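Local coordinates for RRNA methyltransferase (Streptomyces viridochromogenes, PDB 1O9G), which methylates N1 of guanine-2535 in 23S ribosomal RNA with S-adenosyl-L-methionine as methyl donor, and so confers resistance to the orthosomycin antibiotic avilamycin, at residues A[90-100]-A[145-153]; A[186-197]-A[210-221]. The protein carries 3 engineered substitutions. One frame throughout, in Å; residues are numbered along the deposited sequence.

Contact 1. Residues A[90-100]-A[145-153]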
loop_
_atom_site.group_PDB
_atom_site.type_symbol
_atom_site.label_atom_id
_atom_site.label_comp_id
_atom_site.label_asym_id
_atom_site.label_seq_id
_atom_site.Cartn_x
_atom_site.Cartn_y
_atom_site.Cartn_z
ATOM N N LEU A 90 9.436 7.309 6.721
ATOM C CA LEU A 90 9.979 7.161 5.380
ATOM C C LEU A 90 11.302 6.431 5.285
ATOM O O LEU A 90 11.557 5.780 4.292
ATOM C CB LEU A 90 10.016 8.482 4.654
ATOM C CG LEU A 90 8.663 9.118 4.313
ATOM C CD1 LEU A 90 8.850 10.446 3.639
ATOM C CD2 LEU A 90 7.872 8.192 3.424
ATOM N N GLU A 91 12.120 6.517 6.320
ATOM C CA GLU A 91 13.367 5.770 6.380
ATOM C C GLU A 91 13.063 4.281 6.318
ATOM O O GLU A 91 13.692 3.537 5.580
ATOM C CB GLU A 91 14.158 6.066 7.687
ATOM C CG GLU A 91 14.643 7.501 7.947
ATOM C CD GLU A 91 15.474 7.653 9.253
ATOM O OE1 GLU A 91 15.320 6.817 10.167
ATOM O OE2 GLU A 91 16.283 8.603 9.401
ATOM N N LEU A 92 12.064 3.843 7.071
ATOM C CA LEU A 92 11.697 2.439 7.072
ATOM C C LEU A 92 11.000 2.055 5.767
ATOM O O LEU A 92 11.253 0.984 5.234
ATOM C CB LEU A 92 10.819 2.112 8.255
ATOM C CG LEU A 92 10.664 0.613 8.550
ATOM C CD1 LEU A 92 11.982 -0.038 9.014
ATOM C CD2 LEU A 92 9.622 0.449 9.619
ATOM N N ALA A 93 10.157 2.939 5.232
ATOM C CA ALA A 93 9.504 2.695 3.951
ATOM C C ALA A 93 10.527 2.482 2.850
ATOM O O ALA A 93 10.369 1.628 1.991
ATOM C CB ALA A 93 8.522 3.793 3.566
ATOM N N ALA A 94 11.621 3.226 2.919
ATOM C CA ALA A 94 12.661 3.103 1.921
ATOM C C ALA A 94 13.322 1.720 2.012
ATOM O O ALA A 94 13.643 1.138 0.994
ATOM C CB ALA A 94 13.681 4.193 2.076
ATOM N N LYS A 95 13.552 1.204 3.220
ATOM C CA LYS A 95 14.084 -0.149 3.392
ATOM C C LYS A 95 13.129 -1.175 2.810
ATOM O O LYS A 95 13.553 -2.143 2.181
ATOM C CB LYS A 95 14.378 -0.484 4.869
ATOM C CG LYS A 95 15.543 0.259 5.450
ATOM C CD LYS A 95 15.844 -0.241 6.863
ATOM C CE LYS A 95 16.676 -1.515 6.882
ATOM N NZ LYS A 95 17.349 -1.696 8.195
ATOM N N ASN A 96 11.835 -0.976 3.005
ATOM C CA ASN A 96 10.869 -1.910 2.435
ATOM C C ASN A 96 10.858 -1.814 0.920
ATOM O O ASN A 96 10.873 -2.833 0.245
ATOM C CB ASN A 96 9.462 -1.751 3.032
ATOM C CG ASN A 96 9.287 -2.496 4.326
ATOM O OD1 ASN A 96 9.765 -3.617 4.429
ATOM N ND2 ASN A 96 8.560 -1.926 5.307
ATOM N N LEU A 97 10.853 -0.604 0.371
ATOM C CA LEU A 97 10.844 -0.465 -1.084
ATOM C C LEU A 97 12.105 -1.011 -1.756
ATOM O O LEU A 97 12.079 -1.392 -2.913
ATOM C CB LEU A 97 10.619 0.966 -1.548
ATOM C CG LEU A 97 9.233 1.490 -1.326
ATOM C CD1 LEU A 97 9.189 2.862 -1.994
ATOM C CD2 LEU A 97 8.122 0.660 -1.843
ATOM N N ALA A 98 13.216 -1.017 -1.028
ATOM C CA ALA A 98 14.440 -1.624 -1.528
ATOM C C ALA A 98 14.209 -3.109 -1.882
ATOM O O ALA A 98 14.914 -3.656 -2.721
ATOM C CB ALA A 98 15.567 -1.463 -0.537
ATOM N N LEU A 99 13.253 -3.759 -1.225
ATOM C CA LEU A 99 12.916 -5.149 -1.481
ATOM C C LEU A 99 12.169 -5.396 -2.786
ATOM O O LEU A 99 11.905 -6.543 -3.130
ATOM C CB LEU A 99 12.096 -5.713 -0.308
ATOM C CG LEU A 99 12.789 -5.605 1.057
ATOM C CD1 LEU A 99 11.797 -5.991 2.115
ATOM C CD2 LEU A 99 14.030 -6.465 1.120
ATOM N N LEU A 100 11.848 -4.342 -3.518
ATOM C CA LEU A 100 11.164 -4.476 -4.803
ATOM C C LEU A 100 12.127 -4.733 -5.947
ATOM O O LEU A 100 11.695 -4.761 -7.093
ATOM C CB LEU A 100 10.295 -3.261 -5.083
ATOM C CG LEU A 100 9.156 -3.100 -4.097
ATOM C CD1 LEU A 100 8.422 -1.845 -4.391
ATOM C CD2 LEU A 100 8.195 -4.301 -4.120
ATOM N N LEU A 145 10.652 -3.966 -9.741
ATOM C CA LEU A 145 9.491 -3.142 -9.875
ATOM C C LEU A 145 9.887 -1.681 -9.659
ATOM O O LEU A 145 10.284 -1.309 -8.541
ATOM C CB LEU A 145 8.436 -3.542 -8.853
ATOM C CG LEU A 145 7.150 -2.725 -8.886
ATOM C CD1 LEU A 145 6.455 -2.738 -10.216
ATOM C CD2 LEU A 145 6.197 -3.221 -7.787
ATOM N N PRO A 146 9.802 -0.837 -10.698
ATOM C CA PRO A 146 10.146 0.573 -10.537
ATOM C C PRO A 146 9.341 1.199 -9.390
ATOM O O PRO A 146 8.160 0.934 -9.239
ATOM C CB PRO A 146 9.791 1.180 -11.885
ATOM C CG PRO A 146 9.955 0.078 -12.851
ATOM C CD PRO A 146 9.453 -1.137 -12.098
ATOM N N CYS A 147 10.043 1.954 -8.558
ATOM C CA CYS A 147 9.453 2.557 -7.375
ATOM C C CYS A 147 10.118 3.900 -7.096
ATOM O O CYS A 147 11.268 4.133 -7.437
ATOM C CB CYS A 147 9.544 1.624 -6.162
ATOM S SG CYS A 147 11.220 1.249 -5.630
ATOM N N ALA A 148 9.363 4.774 -6.472
ATOM C CA ALA A 148 9.845 6.094 -6.093
ATOM C C ALA A 148 9.222 6.371 -4.713
ATOM O O ALA A 148 8.124 5.920 -4.381
ATOM C CB ALA A 148 9.389 7.077 -7.073
ATOM N N ILE A 149 9.969 7.090 -3.894
ATOM C CA ILE A 149 9.507 7.523 -2.590
ATOM C C ILE A 149 9.987 8.941 -2.323
ATOM O O ILE A 149 11.156 9.238 -2.489
ATOM C CB ILE A 149 9.931 6.520 -1.482
ATOM C CG1 ILE A 149 9.515 6.989 -0.095
ATOM C CG2 ILE A 149 11.441 6.244 -1.476
ATOM C CD1 ILE A 149 9.555 5.871 0.934
ATOM N N ARG A 150 9.064 9.807 -1.897
ATOM C CA ARG A 150 9.367 11.220 -1.588
ATOM C C ARG A 150 8.499 11.657 -0.388
ATOM O O ARG A 150 7.467 11.077 -0.095
ATOM C CB ARG A 150 9.058 12.179 -2.775
ATOM C CG ARG A 150 9.994 12.128 -3.981
ATOM C CD ARG A 150 9.744 13.232 -4.986
ATOM N NE ARG A 150 10.677 13.205 -6.146
ATOM C CZ ARG A 150 10.700 12.274 -7.096
ATOM N NH1 ARG A 150 9.883 11.231 -7.108
ATOM N NH2 ARG A 150 11.576 12.409 -8.068
ATOM N N THR A 151 8.936 12.700 0.297
ATOM C CA THR A 151 8.118 13.393 1.293
ATOM C C THR A 151 7.116 14.314 0.620
ATOM O O THR A 151 7.483 15.114 -0.237
ATOM C CB THR A 151 9.006 14.234 2.190
ATOM O OG1 THR A 151 10.020 13.404 2.763
ATOM C CG2 THR A 151 8.224 14.759 3.355
ATOM N N ALA A 152 5.862 14.201 1.005
ATOM C CA ALA A 152 4.798 15.116 0.570
ATOM C C ALA A 152 3.545 15.020 1.443
ATOM O O ALA A 152 3.122 13.940 1.843
ATOM C CB ALA A 152 4.446 14.862 -0.866
ATOM N N ASP A 153 2.959 16.176 1.732
ATOM C CA ASP A 153 1.697 16.251 2.445
ATOM C C ASP A 153 0.560 16.009 1.468
ATOM O O ASP A 153 0.343 16.809 0.586
ATOM C CB ASP A 153 1.558 17.631 3.096
ATOM C CG ASP A 153 0.307 17.764 3.926
ATOM O OD1 ASP A 153 -0.475 16.795 4.027
ATOM O OD2 ASP A 153 0.030 18.816 4.527
HETATM O O HOH W 1 12.908 -1.636 -7.664
#
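Ile149 projects from strand 147-151 toward helix 87-98, where Leu90, Ala93 and Leu97 receive it. With CG1 anti to the backbone N (chi1 177°) and the chain extended beyond, its CD1 reaches the helix surface, 3.5 Å from Ala93 CB, and Leu90 CD2 lies 3.8 Å from Ile149 CD1. The Leu90 and Ile149 side chains run side by side but head opposite ways. One turn beyond Ala93, Leu97 crosses Ile149 at a slant so that Leu97 CD1 rests 3.8 Å from Ile149 CB, while Cys147 SG packs against Leu97 CB and O.

Leu90 sends its other methyl to the far end of the strand, where Leu90 CD1 packs against Thr151 OG1 at 3.3 Å, a close approach of a methyl group to a hydroxyl oxygen.

Leu100, just past the helix, meets Cys147 CB with its CD1 at 4.1 Å. Its carbonyl oxygen takes an almost straight bond from Leu145 N (3.0 Å to Leu100 O, 175° at the hydrogen). One water donates to Leu145 O and, weakly, to Leu100 O, bridging the two carbonyls beside that bond.

The axes of helix 90-98 and strand 147-151 run antiparallel (177°), 9.5 Å apart at closest. This is a beta-alpha-beta crossover of the Rossmann-like fold, from strand 77-84 to its parallel neighbour 147-151, with helices 102-119 and 122-140 added in the return path. Strand 147-151 is an edge of the sheet, so helix 87-98 lies over this border; Leu97 and Leu100 also touch helix 64-72, and Leu100 touches Val80 of strand 77-84.

Contact 2. Residues A[186-197]-A[210-221]. Engineered in segment 186-197: Gly190 (natural residue Arg). Unlike the reference sequence in segment 186-197: Gln187 (reference Arg), Val188 (reference Cys), Gln191 (reference Ser), Pro192 (reference Arg), Val193 (reference Trp), Ala194 (reference Arg), Gly195 (reference Ala).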
loop_
_atom_site.group_PDB
_atom_site.type_symbol
_atom_site.label_atom_id
_atom_site.label_comp_id
_atom_site.label_asym_id
_atom_site.label_seq_id
_atom_site.Cartn_x
_atom_site.Cartn_y
_atom_site.Cartn_z
ATOM N N GLY A 186 -10.125 5.755 17.574
ATOM C CA GLY A 186 -11.193 6.007 16.624
ATOM C C GLY A 186 -10.825 5.951 15.152
ATOM O O GLY A 186 -10.139 5.028 14.699
ATOM N N GLN A 187 -11.316 6.945 14.411
ATOM C CA GLN A 187 -11.238 6.964 12.948
ATOM C C GLN A 187 -11.109 8.394 12.421
ATOM O O GLN A 187 -11.435 9.365 13.121
ATOM C CB GLN A 187 -12.486 6.299 12.341
ATOM C CG GLN A 187 -13.717 7.225 12.206
ATOM C CD GLN A 187 -14.951 6.512 11.656
ATOM O OE1 GLN A 187 -15.166 6.474 10.438
ATOM N NE2 GLN A 187 -15.760 5.948 12.550
ATOM N N VAL A 188 -10.649 8.519 11.177
ATOM C CA VAL A 188 -10.584 9.822 10.527
ATOM C C VAL A 188 -12.007 10.330 10.270
ATOM O O VAL A 188 -12.820 9.618 9.669
ATOM C CB VAL A 188 -9.787 9.776 9.210
ATOM C CG1 VAL A 188 -9.637 11.176 8.636
ATOM C CG2 VAL A 188 -8.411 9.159 9.440
ATOM N N PRO A 189 -12.320 11.540 10.734
ATOM C CA PRO A 189 -13.648 12.119 10.500
ATOM C C PRO A 189 -13.872 12.596 9.057
ATOM O O PRO A 189 -12.971 12.583 8.223
ATOM C CB PRO A 189 -13.714 13.287 11.497
ATOM C CG PRO A 189 -12.301 13.621 11.840
ATOM C CD PRO A 189 -11.454 12.432 11.529
ATOM N N GLY A 190 -15.091 13.042 8.790
ATOM C CA GLY A 190 -15.535 13.319 7.446
ATOM C C GLY A 190 -14.772 14.398 6.720
ATOM O O GLY A 190 -14.442 14.215 5.569
ATOM N N GLN A 191 -14.512 15.526 7.379
ATOM C CA GLN A 191 -13.886 16.669 6.709
ATOM C C GLN A 191 -12.454 16.349 6.244
ATOM O O GLN A 191 -12.118 16.610 5.094
ATOM C CB GLN A 191 -13.940 17.936 7.585
ATOM C CG GLN A 191 -15.342 18.554 7.703
ATOM C CD GLN A 191 -15.407 19.706 8.699
ATOM O OE1 GLN A 191 -15.275 20.874 8.315
ATOM N NE2 GLN A 191 -15.621 19.385 9.976
ATOM N N PRO A 192 -11.610 15.792 7.110
ATOM C CA PRO A 192 -10.290 15.314 6.671
ATOM C C PRO A 192 -10.344 14.298 5.529
ATOM O O PRO A 192 -9.584 14.446 4.599
ATOM C CB PRO A 192 -9.706 14.685 7.942
ATOM C CG PRO A 192 -10.372 15.393 9.036
ATOM C CD PRO A 192 -11.781 15.619 8.561
ATOM N N VAL A 193 -11.226 13.301 5.595
ATOM C CA VAL A 193 -11.347 12.325 4.506
ATOM C C VAL A 193 -11.748 13.027 3.242
ATOM O O VAL A 193 -11.174 12.791 2.201
ATOM C CB VAL A 193 -12.368 11.219 4.796
ATOM C CG1 VAL A 193 -12.597 10.331 3.540
ATOM C CG2 VAL A 193 -11.898 10.352 5.918
ATOM N N ALA A 194 -12.751 13.888 3.327
ATOM C CA ALA A 194 -13.171 14.652 2.166
ATOM C C ALA A 194 -12.028 15.453 1.560
ATOM O O ALA A 194 -11.851 15.451 0.354
ATOM C CB ALA A 194 -14.302 15.579 2.532
ATOM N N GLY A 195 -11.234 16.120 2.383
ATOM C CA GLY A 195 -10.124 16.911 1.882
ATOM C C GLY A 195 -9.038 16.054 1.252
ATOM O O GLY A 195 -8.440 16.432 0.256
ATOM N N LEU A 196 -8.783 14.892 1.843
ATOM C CA LEU A 196 -7.812 13.966 1.293
ATOM C C LEU A 196 -8.251 13.544 -0.099
ATOM O O LEU A 196 -7.464 13.583 -1.047
ATOM C CB LEU A 196 -7.644 12.761 2.214
ATOM C CG LEU A 196 -6.840 11.567 1.689
ATOM C CD1 LEU A 196 -5.535 12.027 1.175
ATOM C CD2 LEU A 196 -6.663 10.565 2.808
ATOM N N LEU A 197 -9.501 13.138 -0.239
ATOM C CA LEU A 197 -9.989 12.713 -1.546
ATOM C C LEU A 197 -9.943 13.814 -2.594
ATOM O O LEU A 197 -9.536 13.571 -3.722
ATOM C CB LEU A 197 -11.389 12.147 -1.463
ATOM C CG LEU A 197 -11.591 10.890 -0.637
ATOM C CD1 LEU A 197 -13.082 10.604 -0.592
ATOM C CD2 LEU A 197 -10.823 9.708 -1.141
ATOM N N ILE A 210 -9.556 5.348 -6.045
ATOM C CA ILE A 210 -8.995 5.687 -4.748
ATOM C C ILE A 210 -9.619 4.795 -3.685
ATOM O O ILE A 210 -10.799 4.873 -3.418
ATOM C CB ILE A 210 -9.216 7.153 -4.378
ATOM C CG1 ILE A 210 -8.673 8.093 -5.460
ATOM C CG2 ILE A 210 -8.564 7.447 -3.045
ATOM C CD1 ILE A 210 -9.210 9.469 -5.389
ATOM N N ALA A 211 -8.778 3.995 -3.038
ATOM C CA ALA A 211 -9.226 3.028 -2.021
ATOM C C ALA A 211 -8.559 3.434 -0.699
ATOM O O ALA A 211 -7.343 3.516 -0.594
ATOM C CB ALA A 211 -8.832 1.650 -2.382
ATOM N N VAL A 212 -9.390 3.686 0.302
ATOM C CA VAL A 212 -8.918 4.002 1.646
ATOM C C VAL A 212 -9.504 3.034 2.661
ATOM O O VAL A 212 -10.643 2.598 2.541
ATOM C CB VAL A 212 -9.235 5.459 2.009
ATOM C CG1 VAL A 212 -8.633 6.415 0.991
ATOM C CG2 VAL A 212 -10.700 5.706 2.076
ATOM N N THR A 213 -8.716 2.719 3.670
ATOM C CA THR A 213 -9.121 1.815 4.731
ATOM C C THR A 213 -8.789 2.420 6.099
ATOM O O THR A 213 -7.879 3.243 6.237
ATOM C CB THR A 213 -8.504 0.414 4.490
ATOM O OG1 THR A 213 -8.893 -0.481 5.525
ATOM C CG2 THR A 213 -6.986 0.436 4.497
ATOM N N ASP A 214 -9.572 2.039 7.100
ATOM C CA ASP A 214 -9.517 2.618 8.454
ATOM C C ASP A 214 -10.042 1.576 9.430
ATOM O O ASP A 214 -10.694 0.617 9.033
ATOM C CB ASP A 214 -10.428 3.853 8.502
ATOM C CG ASP A 214 -10.018 4.901 9.535
ATOM O OD1 ASP A 214 -9.289 4.609 10.515
ATOM O OD2 ASP A 214 -10.427 6.078 9.442
ATOM N N ARG A 215 -9.766 1.789 10.708
ATOM C CA ARG A 215 -10.415 1.054 11.777
ATOM C C ARG A 215 -11.750 1.733 12.036
ATOM O O ARG A 215 -11.866 2.635 12.873
ATOM C CB ARG A 215 -9.549 1.073 13.032
ATOM C CG ARG A 215 -10.029 0.159 14.139
ATOM C CD ARG A 215 -9.502 -1.263 14.017
ATOM N NE ARG A 215 -8.037 -1.334 14.048
ATOM C CZ ARG A 215 -7.304 -2.296 13.482
ATOM N NH1 ARG A 215 -7.883 -3.297 12.819
ATOM N NH2 ARG A 215 -5.976 -2.265 13.585
ATOM N N SER A 216 -12.756 1.321 11.282
ATOM C CA SER A 216 -14.101 1.834 11.483
ATOM C C SER A 216 -15.139 0.923 10.859
ATOM O O SER A 216 -14.812 -0.062 10.215
ATOM C CB SER A 216 -14.237 3.232 10.914
ATOM O OG SER A 216 -14.386 3.160 9.527
ATOM N N ARG A 217 -16.403 1.247 11.092
ATOM C CA ARG A 217 -17.498 0.457 10.549
ATOM C C ARG A 217 -17.839 0.934 9.140
ATOM O O ARG A 217 -18.295 0.147 8.312
ATOM C CB ARG A 217 -18.729 0.529 11.467
ATOM C CG ARG A 217 -18.463 0.283 12.966
ATOM C CD ARG A 217 -17.355 -0.725 13.309
ATOM N NE ARG A 217 -17.805 -2.118 13.200
ATOM C CZ ARG A 217 -17.101 -3.119 12.660
ATOM N NH1 ARG A 217 -15.889 -2.918 12.146
ATOM N NH2 ARG A 217 -17.618 -4.342 12.631
ATOM N N LYS A 218 -17.603 2.216 8.878
ATOM C CA LYS A 218 -18.006 2.867 7.637
ATOM C C LYS A 218 -17.259 4.201 7.490
ATOM O O LYS A 218 -17.388 5.085 8.335
ATOM C CB LYS A 218 -19.521 3.103 7.629
ATOM C CG LYS A 218 -20.074 3.508 6.268
ATOM C CD LYS A 218 -21.586 3.345 6.168
ATOM C CE LYS A 218 -22.020 1.867 6.066
ATOM N NZ LYS A 218 -21.245 1.077 5.052
ATOM N N ILE A 219 -16.495 4.360 6.407
ATOM C CA ILE A 219 -15.735 5.580 6.172
ATOM C C ILE A 219 -16.617 6.602 5.474
ATOM O O ILE A 219 -17.165 6.311 4.422
ATOM C CB ILE A 219 -14.493 5.255 5.329
ATOM C CG1 ILE A 219 -13.526 4.408 6.164
ATOM C CG2 ILE A 219 -13.805 6.547 4.845
ATOM C CD1 ILE A 219 -12.472 3.681 5.350
ATOM N N PRO A 220 -16.774 7.788 6.059
ATOM C CA PRO A 220 -17.639 8.814 5.471
ATOM C C PRO A 220 -17.032 9.426 4.196
ATOM O O PRO A 220 -15.936 9.963 4.270
ATOM C CB PRO A 220 -17.765 9.853 6.601
ATOM C CG PRO A 220 -16.505 9.683 7.423
ATOM C CD PRO A 220 -16.151 8.237 7.323
ATOM N N VAL A 221 -17.738 9.349 3.066
ATOM C CA VAL A 221 -17.317 10.023 1.825
ATOM C C VAL A 221 -18.357 10.950 1.181
ATOM O O VAL A 221 -18.001 11.753 0.312
ATOM C CB VAL A 221 -16.809 9.021 0.735
ATOM C CG1 VAL A 221 -15.608 8.240 1.240
ATOM C CG2 VAL A 221 -17.911 8.069 0.276
HETATM O O HOH W 2 -12.926 7.148 8.661
HETATM O O HOH W 3 -15.771 12.760 3.780
#
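Asp214 and Val188 make the direct hydrogen bond of this contact: Val188 N donates to the syn lone pair of Asp214 OD2 at 3.0 Å, with 159° at the hydrogen. A water lies within hydrogen-bonding distance of Asp214 OD2 and Val188 O, and can bridge them. The other carboxylate oxygen, OD1, accepts a weak bond from Arg215 N and has a long, weak ion pair with Arg181. A second water spans Gly190 O and Pro220 O at the start of helix 190-203.

Apolar packing takes over along the helix. With CG beside the backbone N (chi1 -63°), Leu197 forks between the strand and the chain beyond it: Leu197 CD2 meets Ile210 CG2 at 3.7 Å, and Leu197 CD1 meets Val221 CG1 at 3.9 Å. One turn earlier, Val193 CG1 lies 3.4 Å from Pro220 O and also touches Ile219 CG2, the two side chains crossing near a right angle. Pro220 CG lies 3.8 Å from CA of Gly190, an engineered residue.

The Gln187 side chain lies over Ser216 CB; Ser216 OG is hydrogen-bonded to Ser236 OG.

The chemistry is thus split: apolar side chains pack the helix of this beta-alpha-beta unit on strand 209-214 and on residues 219-221, while Asp214, at the strand's C-terminal end and bonded to a backbone N-H, probably steadies the loop entering the helix.

Both contacts pack a helix against the same seven-stranded mixed sheet; their centres are 24 Å apart and their nearest atoms about 7 Å, without touching. Contact 1 lies at the edge strand 147-151, and contact 2 at strand 209-214, with strands 77-84, 53-57 and 171-175 between them. They follow in series along the chain, contact 1 closing before contact 2 opens. The strand order 3-2-1-4-5-7-6 is that of the Rossmann-like methyltransferases that use S-adenosyl-L-methionine. Contact 1 belongs to the first half of this fold and contact 2 to the second, and each packs a helix on the next strand to follow it in a beta-alpha-beta unit.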